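Local coordinates for serine hydrolase CCSP0084 (Cycloclasticus sp. P1, PDB 4I3F), which probably hydrolyses carbon-carbon bonds of meta-cleavage products from aromatic-compound degradation, and esters, as a serine hydrolase of the alpha/beta-hydrolase fold, at residues L49-G52 with G56-A59; F155-G160 with K224-F229; V245-A248 with F253-L256; D275-G278 with E284-K287. All blocks are in the same frame, centred on the assembly; numbering follows the deposited sequence.

Contact 1 (L49-G52 with G56-A59); sequences LLHG and GANA
His51 lays one face of its imidazole against the backbone of Asn58, whose carbonyl carbon sits 3.4 Å above the ring plane, displaced from the ring centre toward the rim. CB and CG follow the same wall, CB lying 3.6 Å from Asn58 O. Although His51 ND1 also comes within 3.4 Å of Ala59 N, the angle is too poor for a hydrogen bond; the Ala59 N-H goes instead to Asp80 OD1. The ring reaches this place because CG is held between the backbone N and the carbonyl carbon (chi1 70°), which swings it across to the returning loop. Ala57 comes in obliquely, its CB 4.1 Å from His51 CD2 and 3.4 Å from Gly52 O, a buried carbonyl oxygen with a methyl group beside it and no polar partner in the model. The loop leaves strand 46-50 of the central sheet with the sequence HGSGPGA, a signature known from meta-cleavage product hydrolases, where this region helps build the oxyanion hole; a like role is probable here. Farther out, Phe84 meets the His51 ring edge-to-face and also touches Ala57. Gly52 N is hydrogen-bonded to Asn62 OD1 of helix 59-63, for which Asn58 takes the N-cap position, while Leu50 ties the strand to Val122 and Asn124 through backbone bonds.

Contact 2 (F155-G160 with K224-F229); sequences FAPTEG and KGIDAF
Ile226, on helix 222-229, faces Phe155 and Pro157 in the segment that leads into helix 159-165; both helices belong to the helical lid inserted between strands 142-148 and 243-248 of the alpha/beta-hydrolase core. From its CB, which points at this segment, the isoleucine divides. The CG2 branch, anti to the backbone N, is laid over one face of the Phe155 ring, 3.9 Å from the centroid and 16° off the normal, a CH-pi contact; the same methyl is 3.5 Å from Phe155 O. The other branch runs through CG1, 3.8 Å from Phe155 CZ, and continues extended to CD1. This terminal methyl meets Phe155 CE1 at 3.5 Å and also Pro157, whose CA is 3.7 Å away. The side chains of Phe155 and Ile226 cross at about a right angle. Shortening Phe155 to an alanine removes the face under CG2 and the edge carbons beside CD1, and is likely to leave a gap between helix 222-229 and the segment leading into helix 159-165. Leu161 touches both Phe155 and Ile226, and Pro255 also packs on Phe155, linking the lid to the core. Toward the more exposed side, Asp227 reaches Phe155 through water: its OD2 is paired with Lys223, while one water donates both to Phe155 O, at 2.7 Å, and to Asp227 OD1, at 3.0 Å.

Contact 3 (V245-A248 with F253-L256); sequences VTHA and FIPL
In the turn that follows strand 243-248 of the alpha/beta-hydrolase sheet, the imidazole of His247 reaches across to the carbonyl of Ile254. NE2 donates to Ile254 O at 2.9 Å, and the bond is nearly straight, with an N-H...O angle of 168°. The acceptor lies in the plane of the ring, at its edge, but the donor approaches from well above the carbonyl plane, 54° out of it, and thus off the lone pairs. With chi1 at -148°, off the usual staggered positions, the ring is set so that NE2 faces Ile254 O. Pro255 O is also near, 3.4 Å from His247 NE2, yet the angle excludes a bond and this oxygen accepts from Asn258 ND2. The turn so spanned holds Asp251, which probably serves as the acid of the catalytic triad, since the acid follows this strand in many relatives. Asp251 OD1 takes the backbone N-H groups of both Phe253 and Ile254, so His247 grips on its carbonyl side a residue whose amide is already held by the aspartate. Ile254 also touches His279, the likely triad histidine. Around the bond the ring is lined with carbon: Ile254 CG2 lies 3.8 Å from His247 CE1, and Leu256 CA is 3.7 Å from His247 CD2. The leucine chain, with CG anti to its own N, slants past the histidine and brings CD1 to 4.0 Å from His247 CB. Ala259, in helix 257-265, adds a further wall to the imidazole.

Contact 4 (D275-G278 with E284-K287); sequences DHCG and EKKK
Lys285 and Glu284 both extend toward the loop 275-278, which follows strand 269-274 and leads to the probable catalytic histidine of the alpha/beta-hydrolase fold, but they meet it at different places. The lysine chain bends once, at chi2 (-78°), and then runs straight past Cys277: its CG is 3.7 Å from Cys277 SG and its CE 3.7 Å from Cys277 CB. Its ammonium ends between two backbone oxygens. Lys285 NZ meets Asp275 O at 2.9 Å almost in line with the carbonyl (C=O...N angle 162°), whereas it reaches His276 O, 3.2 Å away, from above the carbonyl plane. A methionine in place of Lys285 has no donor to offer, and the carbonyls of Asp275 and His276 would probably be left without this charged partner, the loop being held less firmly to the N-terminal end of helix 286-298. Glu284, alongside, points its carboxylate at the next part of the loop, where Gly278 N donates to Glu284 OE1 at 2.8 Å from 49° out of the carboxylate plane. That carboxylate is gripped from elsewhere too, OE1 by Phe185 N and OE2 by Asp186 N. The His276 ring is engaged with Asp275 of its own segment: ND1 donates in its ring plane to the anti lone pair of Asp275 OD1, 2.9 Å away. A water joins the two segments, donating to His276 O and, at 2.6 Å, to Glu284 OE2.

Along the chain the four contacts follow one another without overlap. Contacts 1 and 3 each start from a strand of the central sheet, 46-50 and 243-248, with centres about 17 Å apart; contact 4 follows strand 269-274, the neighbour of 243-248. Contact 2 lies in the helical insertion, its centre about 13 Å from that of contact 3. These two touch through a probable hydrogen bond from Thr158 OG1 to Phe253 O and through Phe155 against Pro255, joining lid to core. Contacts 3 and 4, with centres about 12 Å apart, meet at Ala248 and the carbonyls of 277-278. Contacts 1, 3 and 4 lie in loops after sheet strands, where this fold places the oxyanion hole, acid and histidine, and probably help shape the active site.

Contact 1 (L49-G52 with G56-A59)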
loop_
_atom_site.group_PDB
_atom_site.type_symbol
_atom_site.label_atom_id
_atom_site.label_comp_id
_atom_site.label_asym_id
_atom_site.label_seq_id
_atom_site.Cartn_x
_atom_site.Cartn_y
_atom_site.Cartn_z
ATOM N N LEU A 49 -2.251 -6.309 -5.217
ATOM C CA LEU A 49 -1.215 -5.533 -4.533
ATOM C C LEU A 49 -1.658 -4.087 -4.386
ATOM O O LEU A 49 -1.989 -3.427 -5.378
ATOM C CB LEU A 49 0.119 -5.598 -5.297
ATOM C CG LEU A 49 0.740 -6.998 -5.367
ATOM C CD1 LEU A 49 0.462 -7.629 -6.721
ATOM C CD2 LEU A 49 2.230 -6.970 -5.079
ATOM N N LEU A 50 -1.652 -3.594 -3.151
ATOM C CA LEU A 50 -2.156 -2.250 -2.857
ATOM C C LEU A 50 -1.023 -1.354 -2.372
ATOM O O LEU A 50 -0.398 -1.621 -1.335
ATOM C CB LEU A 50 -3.288 -2.318 -1.817
ATOM C CG LEU A 50 -4.501 -3.176 -2.189
ATOM C CD1 LEU A 50 -5.581 -3.110 -1.108
ATOM C CD2 LEU A 50 -5.068 -2.735 -3.532
ATOM N N HIS A 51 -0.763 -0.288 -3.128
ATOM C CA HIS A 51 0.368 0.608 -2.882
ATOM C C HIS A 51 0.181 1.555 -1.683
ATOM O O HIS A 51 -0.887 1.579 -1.067
ATOM C CB HIS A 51 0.648 1.411 -4.149
ATOM C CG HIS A 51 -0.404 2.426 -4.472
ATOM N ND1 HIS A 51 -1.239 2.319 -5.564
ATOM C CD2 HIS A 51 -0.730 3.591 -3.864
ATOM C CE1 HIS A 51 -2.043 3.368 -5.603
ATOM N NE2 HIS A 51 -1.758 4.151 -4.582
ATOM N N GLY A 52 1.229 2.312 -1.353
ATOM C CA GLY A 52 1.219 3.211 -0.206
ATOM C C GLY A 52 0.766 4.627 -0.512
ATOM O O GLY A 52 0.165 4.878 -1.556
ATOM N N GLY A 56 2.214 11.503 -4.900
ATOM C CA GLY A 56 2.474 11.009 -6.239
ATOM C C GLY A 56 2.538 9.497 -6.325
ATOM O O GLY A 56 2.920 8.949 -7.358
ATOM N N ALA A 57 2.169 8.816 -5.242
ATOM C CA ALA A 57 2.159 7.354 -5.243
ATOM C C ALA A 57 1.253 6.788 -6.333
ATOM O O ALA A 57 0.220 7.377 -6.664
ATOM C CB ALA A 57 1.725 6.814 -3.892
ATOM N N ASN A 58 1.659 5.651 -6.887
ATOM C CA ASN A 58 0.807 4.870 -7.781
ATOM C C ASN A 58 1.224 3.404 -7.716
ATOM O O ASN A 58 2.168 3.060 -6.998
ATOM C CB ASN A 58 0.783 5.442 -9.221
ATOM C CG ASN A 58 2.098 5.222 -10.000
ATOM O OD1 ASN A 58 2.154 5.458 -11.207
ATOM N ND2 ASN A 58 3.131 4.762 -9.326
ATOM N N ALA A 59 0.524 2.542 -8.443
ATOM C CA ALA A 59 0.796 1.106 -8.375
ATOM C C ALA A 59 2.219 0.774 -8.802
ATOM O O ALA A 59 2.955 0.097 -8.089
ATOM C CB ALA A 59 -0.204 0.341 -9.220
#

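Contact 2 (F155-G160 with K224-F229)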
loop_
_atom_site.group_PDB
_atom_site.type_symbol
_atom_site.label_atom_id
_atom_site.label_comp_id
_atom_site.label_asym_id
_atom_site.label_seq_id
_atom_site.Cartn_x
_atom_site.Cartn_y
_atom_site.Cartn_z
ATOM N N PHE A 155 -0.893 5.023 16.765
ATOM C CA PHE A 155 0.403 5.641 17.050
ATOM C C PHE A 155 0.343 7.157 16.892
ATOM O O PHE A 155 -0.508 7.692 16.165
ATOM C CB PHE A 155 1.540 5.049 16.193
ATOM C CG PHE A 155 1.385 5.266 14.706
ATOM C CD1 PHE A 155 1.984 6.353 14.083
ATOM C CD2 PHE A 155 0.672 4.359 13.932
ATOM C CE1 PHE A 155 1.863 6.552 12.712
ATOM C CE2 PHE A 155 0.550 4.542 12.556
ATOM C CZ PHE A 155 1.149 5.646 11.948
ATOM N N ALA A 156 1.233 7.857 17.588
ATOM C CA ALA A 156 1.327 9.302 17.422
ATOM C C ALA A 156 2.009 9.609 16.099
ATOM O O ALA A 156 2.847 8.828 15.635
ATOM C CB ALA A 156 2.082 9.943 18.592
ATOM N N PRO A 157 1.647 10.738 15.472
ATOM C CA PRO A 157 2.253 11.065 14.176
ATOM C C PRO A 157 3.775 11.081 14.237
ATOM O O PRO A 157 4.348 11.592 15.203
ATOM C CB PRO A 157 1.726 12.470 13.889
ATOM C CG PRO A 157 0.401 12.523 14.603
ATOM C CD PRO A 157 0.574 11.682 15.843
ATOM N N THR A 158 4.406 10.501 13.221
ATOM C CA THR A 158 5.851 10.514 13.082
ATOM C C THR A 158 6.241 11.710 12.226
ATOM O O THR A 158 5.392 12.295 11.545
ATOM C CB THR A 158 6.326 9.251 12.366
ATOM O OG1 THR A 158 5.590 9.114 11.146
ATOM C CG2 THR A 158 6.078 8.012 13.234
ATOM N N GLU A 159 7.520 12.070 12.257
ATOM C CA GLU A 159 8.020 13.156 11.421
ATOM C C GLU A 159 7.762 12.815 9.957
ATOM O O GLU A 159 7.292 13.652 9.177
ATOM C CB GLU A 159 9.523 13.360 11.659
ATOM C CG GLU A 159 10.149 14.483 10.822
ATOM C CD GLU A 159 11.600 14.747 11.174
ATOM O OE1 GLU A 159 12.149 15.769 10.704
ATOM O OE2 GLU A 159 12.191 13.943 11.930
ATOM N N GLY A 160 8.050 11.569 9.600
ATOM C CA GLY A 160 7.892 11.103 8.234
ATOM C C GLY A 160 6.464 11.147 7.733
ATOM O O GLY A 160 6.195 11.684 6.651
ATOM N N LYS A 224 -5.826 12.461 12.789
ATOM C CA LYS A 224 -7.139 11.949 12.409
ATOM C C LYS A 224 -7.042 10.877 11.319
ATOM O O LYS A 224 -7.850 9.940 11.287
ATOM C CB LYS A 224 -8.072 13.078 11.979
ATOM C CG LYS A 224 -8.624 13.877 13.141
ATOM C CD LYS A 224 -10.021 14.386 12.830
ATOM C CE LYS A 224 -10.774 14.779 14.098
ATOM N NZ LYS A 224 -10.489 16.180 14.517
ATOM N N GLY A 225 -6.052 11.011 10.439
ATOM C CA GLY A 225 -5.816 10.019 9.399
ATOM C C GLY A 225 -5.357 8.688 9.978
ATOM O O GLY A 225 -5.866 7.624 9.607
ATOM N N ILE A 226 -4.387 8.741 10.887
ATOM C CA ILE A 226 -3.919 7.533 11.569
ATOM C C ILE A 226 -5.057 6.838 12.335
ATOM O O ILE A 226 -5.264 5.617 12.204
ATOM C CB ILE A 226 -2.789 7.879 12.558
ATOM C CG1 ILE A 226 -1.553 8.378 11.807
ATOM C CG2 ILE A 226 -2.426 6.672 13.438
ATOM C CD1 ILE A 226 -0.544 9.088 12.698
ATOM N N ASP A 227 -5.778 7.612 13.137
ATOM C CA ASP A 227 -6.837 7.063 13.972
ATOM C C ASP A 227 -7.948 6.417 13.130
ATOM O O ASP A 227 -8.512 5.399 13.511
ATOM C CB ASP A 227 -7.404 8.147 14.898
ATOM C CG ASP A 227 -6.328 8.822 15.750
ATOM O OD1 ASP A 227 -5.176 8.341 15.757
ATOM O OD2 ASP A 227 -6.633 9.833 16.423
ATOM N N ALA A 228 -8.232 7.010 11.975
ATOM C CA ALA A 228 -9.246 6.493 11.050
ATOM C C ALA A 228 -8.985 5.067 10.563
ATOM O O ALA A 228 -9.933 4.343 10.243
ATOM C CB ALA A 228 -9.410 7.434 9.867
ATOM N N PHE A 229 -7.718 4.664 10.496
ATOM C CA PHE A 229 -7.356 3.323 10.026
ATOM C C PHE A 229 -7.418 2.246 11.114
ATOM O O PHE A 229 -7.387 1.056 10.814
ATOM C CB PHE A 229 -5.945 3.331 9.439
ATOM C CG PHE A 229 -5.875 3.811 8.018
ATOM C CD1 PHE A 229 -5.426 5.090 7.731
ATOM C CD2 PHE A 229 -6.236 2.970 6.966
ATOM C CE1 PHE A 229 -5.343 5.530 6.428
ATOM C CE2 PHE A 229 -6.163 3.411 5.652
ATOM C CZ PHE A 229 -5.709 4.690 5.389
HETATM O O HOH W 1 -3.998 6.325 16.948
HETATM O O HOH W 2 -2.411 9.554 15.983
#

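Contact 3 (V245-A248 with F253-L256)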
loop_
_atom_site.group_PDB
_atom_site.type_symbol
_atom_site.label_atom_id
_atom_site.label_comp_id
_atom_site.label_asym_id
_atom_site.label_seq_id
_atom_site.Cartn_x
_atom_site.Cartn_y
_atom_site.Cartn_z
ATOM N N VAL A 245 3.020 -10.179 8.407
ATOM C CA VAL A 245 3.257 -8.746 8.574
ATOM C C VAL A 245 4.754 -8.509 8.452
ATOM O O VAL A 245 5.536 -9.065 9.224
ATOM C CB VAL A 245 2.774 -8.266 9.945
ATOM C CG1 VAL A 245 3.083 -6.773 10.140
ATOM C CG2 VAL A 245 1.269 -8.552 10.111
ATOM N N THR A 246 5.158 -7.695 7.477
ATOM C CA THR A 246 6.566 -7.344 7.320
ATOM C C THR A 246 6.751 -5.886 7.680
ATOM O O THR A 246 5.852 -5.074 7.485
ATOM C CB THR A 246 7.087 -7.605 5.901
ATOM O OG1 THR A 246 6.438 -6.734 4.962
ATOM C CG2 THR A 246 6.825 -9.062 5.506
ATOM N N HIS A 247 7.911 -5.554 8.230
ATOM C CA HIS A 247 8.155 -4.181 8.647
ATOM C C HIS A 247 9.633 -3.891 8.660
ATOM O O HIS A 247 10.452 -4.766 8.952
ATOM C CB HIS A 247 7.594 -3.952 10.051
ATOM C CG HIS A 247 7.096 -2.559 10.286
ATOM N ND1 HIS A 247 5.755 -2.247 10.295
ATOM C CD2 HIS A 247 7.753 -1.400 10.534
ATOM C CE1 HIS A 247 5.604 -0.952 10.523
ATOM N NE2 HIS A 247 6.802 -0.417 10.679
ATOM N N ALA A 248 9.987 -2.649 8.352
ATOM C CA ALA A 248 11.379 -2.227 8.431
ATOM C C ALA A 248 11.693 -1.777 9.841
ATOM O O ALA A 248 10.956 -0.969 10.408
ATOM C CB ALA A 248 11.622 -1.097 7.477
ATOM N N PHE A 253 8.369 6.287 8.877
ATOM C CA PHE A 253 6.992 6.737 8.660
ATOM C C PHE A 253 6.003 6.022 9.587
ATOM O O PHE A 253 5.189 6.664 10.261
ATOM C CB PHE A 253 6.598 6.530 7.179
ATOM C CG PHE A 253 7.359 7.418 6.224
ATOM C CD1 PHE A 253 6.769 8.555 5.700
ATOM C CD2 PHE A 253 8.678 7.128 5.877
ATOM C CE1 PHE A 253 7.470 9.392 4.829
ATOM C CE2 PHE A 253 9.393 7.958 5.015
ATOM C CZ PHE A 253 8.790 9.089 4.487
ATOM N N ILE A 254 6.062 4.696 9.602
ATOM C CA ILE A 254 5.184 3.890 10.449
ATOM C C ILE A 254 6.059 3.210 11.495
ATOM O O ILE A 254 6.972 2.485 11.146
ATOM C CB ILE A 254 4.463 2.788 9.639
ATOM C CG1 ILE A 254 3.859 3.350 8.355
ATOM C CG2 ILE A 254 3.387 2.106 10.513
ATOM C CD1 ILE A 254 2.858 4.483 8.592
ATOM N N PRO A 255 5.787 3.445 12.787
ATOM C CA PRO A 255 6.652 2.901 13.843
ATOM C C PRO A 255 6.632 1.378 13.853
ATOM O O PRO A 255 5.600 0.770 13.574
ATOM C CB PRO A 255 6.023 3.450 15.126
ATOM C CG PRO A 255 5.208 4.628 14.694
ATOM C CD PRO A 255 4.698 4.275 13.330
ATOM N N LEU A 256 7.776 0.770 14.145
ATOM C CA LEU A 256 7.879 -0.684 14.211
ATOM C C LEU A 256 6.899 -1.247 15.228
ATOM O O LEU A 256 6.405 -2.366 15.060
ATOM C CB LEU A 256 9.309 -1.072 14.608
ATOM C CG LEU A 256 9.621 -2.549 14.857
ATOM C CD1 LEU A 256 9.380 -3.348 13.596
ATOM C CD2 LEU A 256 11.068 -2.691 15.310
#

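Contact 4 (D275-G278 with E284-K287)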
loop_
_atom_site.group_PDB
_atom_site.type_symbol
_atom_site.label_atom_id
_atom_site.label_comp_id
_atom_site.label_asym_id
_atom_site.label_seq_id
_atom_site.Cartn_x
_atom_site.Cartn_y
_atom_site.Cartn_z
ATOM N N ASP A 275 16.282 -5.589 9.160
ATOM C CA ASP A 275 17.226 -4.619 9.691
ATOM C C ASP A 275 17.779 -3.765 8.573
ATOM O O ASP A 275 17.773 -4.185 7.416
ATOM C CB ASP A 275 18.406 -5.364 10.309
ATOM C CG ASP A 275 19.151 -6.200 9.287
ATOM O OD1 ASP A 275 20.281 -5.825 8.922
ATOM O OD2 ASP A 275 18.594 -7.219 8.830
ATOM N N HIS A 276 18.297 -2.592 8.934
ATOM C CA HIS A 276 18.890 -1.655 7.982
ATOM C C HIS A 276 17.960 -1.439 6.813
ATOM O O HIS A 276 18.325 -1.654 5.656
ATOM C CB HIS A 276 20.250 -2.166 7.490
ATOM C CG HIS A 276 21.317 -2.161 8.540
ATOM N ND1 HIS A 276 21.636 -3.279 9.283
ATOM C CD2 HIS A 276 22.147 -1.179 8.959
ATOM C CE1 HIS A 276 22.620 -2.983 10.113
ATOM N NE2 HIS A 276 22.944 -1.715 9.944
ATOM N N CYS A 277 16.749 -1.008 7.122
ATOM C CA CYS A 277 15.698 -0.986 6.129
ATOM C C CYS A 277 14.791 0.196 6.358
ATOM O O CYS A 277 14.433 0.509 7.504
ATOM C CB CYS A 277 14.878 -2.283 6.212
ATOM S SG CYS A 277 13.848 -2.562 4.774
ATOM N N GLY A 278 14.396 0.840 5.265
ATOM C CA GLY A 278 13.418 1.909 5.342
ATOM C C GLY A 278 12.017 1.429 5.043
ATOM O O GLY A 278 11.794 0.255 4.719
ATOM N N GLU A 284 14.040 -1.514 -0.948
ATOM C CA GLU A 284 15.342 -1.610 -0.282
ATOM C C GLU A 284 15.878 -3.031 -0.347
ATOM O O GLU A 284 17.052 -3.247 -0.646
ATOM C CB GLU A 284 15.232 -1.169 1.180
ATOM C CG GLU A 284 16.570 -1.043 1.912
ATOM C CD GLU A 284 16.777 0.350 2.487
ATOM O OE1 GLU A 284 15.771 0.977 2.878
ATOM O OE2 GLU A 284 17.933 0.807 2.544
ATOM N N LYS A 285 15.004 -3.990 -0.051
ATOM C CA LYS A 285 15.353 -5.410 -0.039
ATOM C C LYS A 285 14.518 -6.125 -1.092
ATOM O O LYS A 285 13.716 -7.003 -0.747
ATOM C CB LYS A 285 15.002 -6.042 1.314
ATOM C CG LYS A 285 15.292 -5.185 2.543
ATOM C CD LYS A 285 16.768 -5.213 2.895
ATOM C CE LYS A 285 17.027 -4.538 4.245
ATOM N NZ LYS A 285 18.465 -4.645 4.642
ATOM N N LYS A 286 14.690 -5.765 -2.359
ATOM C CA LYS A 286 13.878 -6.358 -3.423
ATOM C C LYS A 286 13.901 -7.880 -3.401
ATOM O O LYS A 286 12.846 -8.511 -3.352
ATOM C CB LYS A 286 14.354 -5.885 -4.791
ATOM C CG LYS A 286 14.273 -4.389 -4.982
ATOM C CD LYS A 286 14.732 -4.015 -6.365
ATOM C CE LYS A 286 14.851 -2.514 -6.490
ATOM N NZ LYS A 286 15.910 -2.019 -5.575
ATOM N N LYS A 287 15.090 -8.478 -3.432
ATOM C CA LYS A 287 15.151 -9.939 -3.530
ATOM C C LYS A 287 14.576 -10.610 -2.288
ATOM O O LYS A 287 13.812 -11.578 -2.391
ATOM C CB LYS A 287 16.574 -10.446 -3.827
ATOM C CG LYS A 287 16.647 -11.976 -3.968
ATOM C CD LYS A 287 17.878 -12.445 -4.734
ATOM C CE LYS A 287 19.148 -12.355 -3.906
ATOM N NZ LYS A 287 19.125 -13.273 -2.718
HETATM O O HOH W 3 17.507 -7.216 6.241
HETATM O O HOH W 4 19.809 -0.865 3.348
#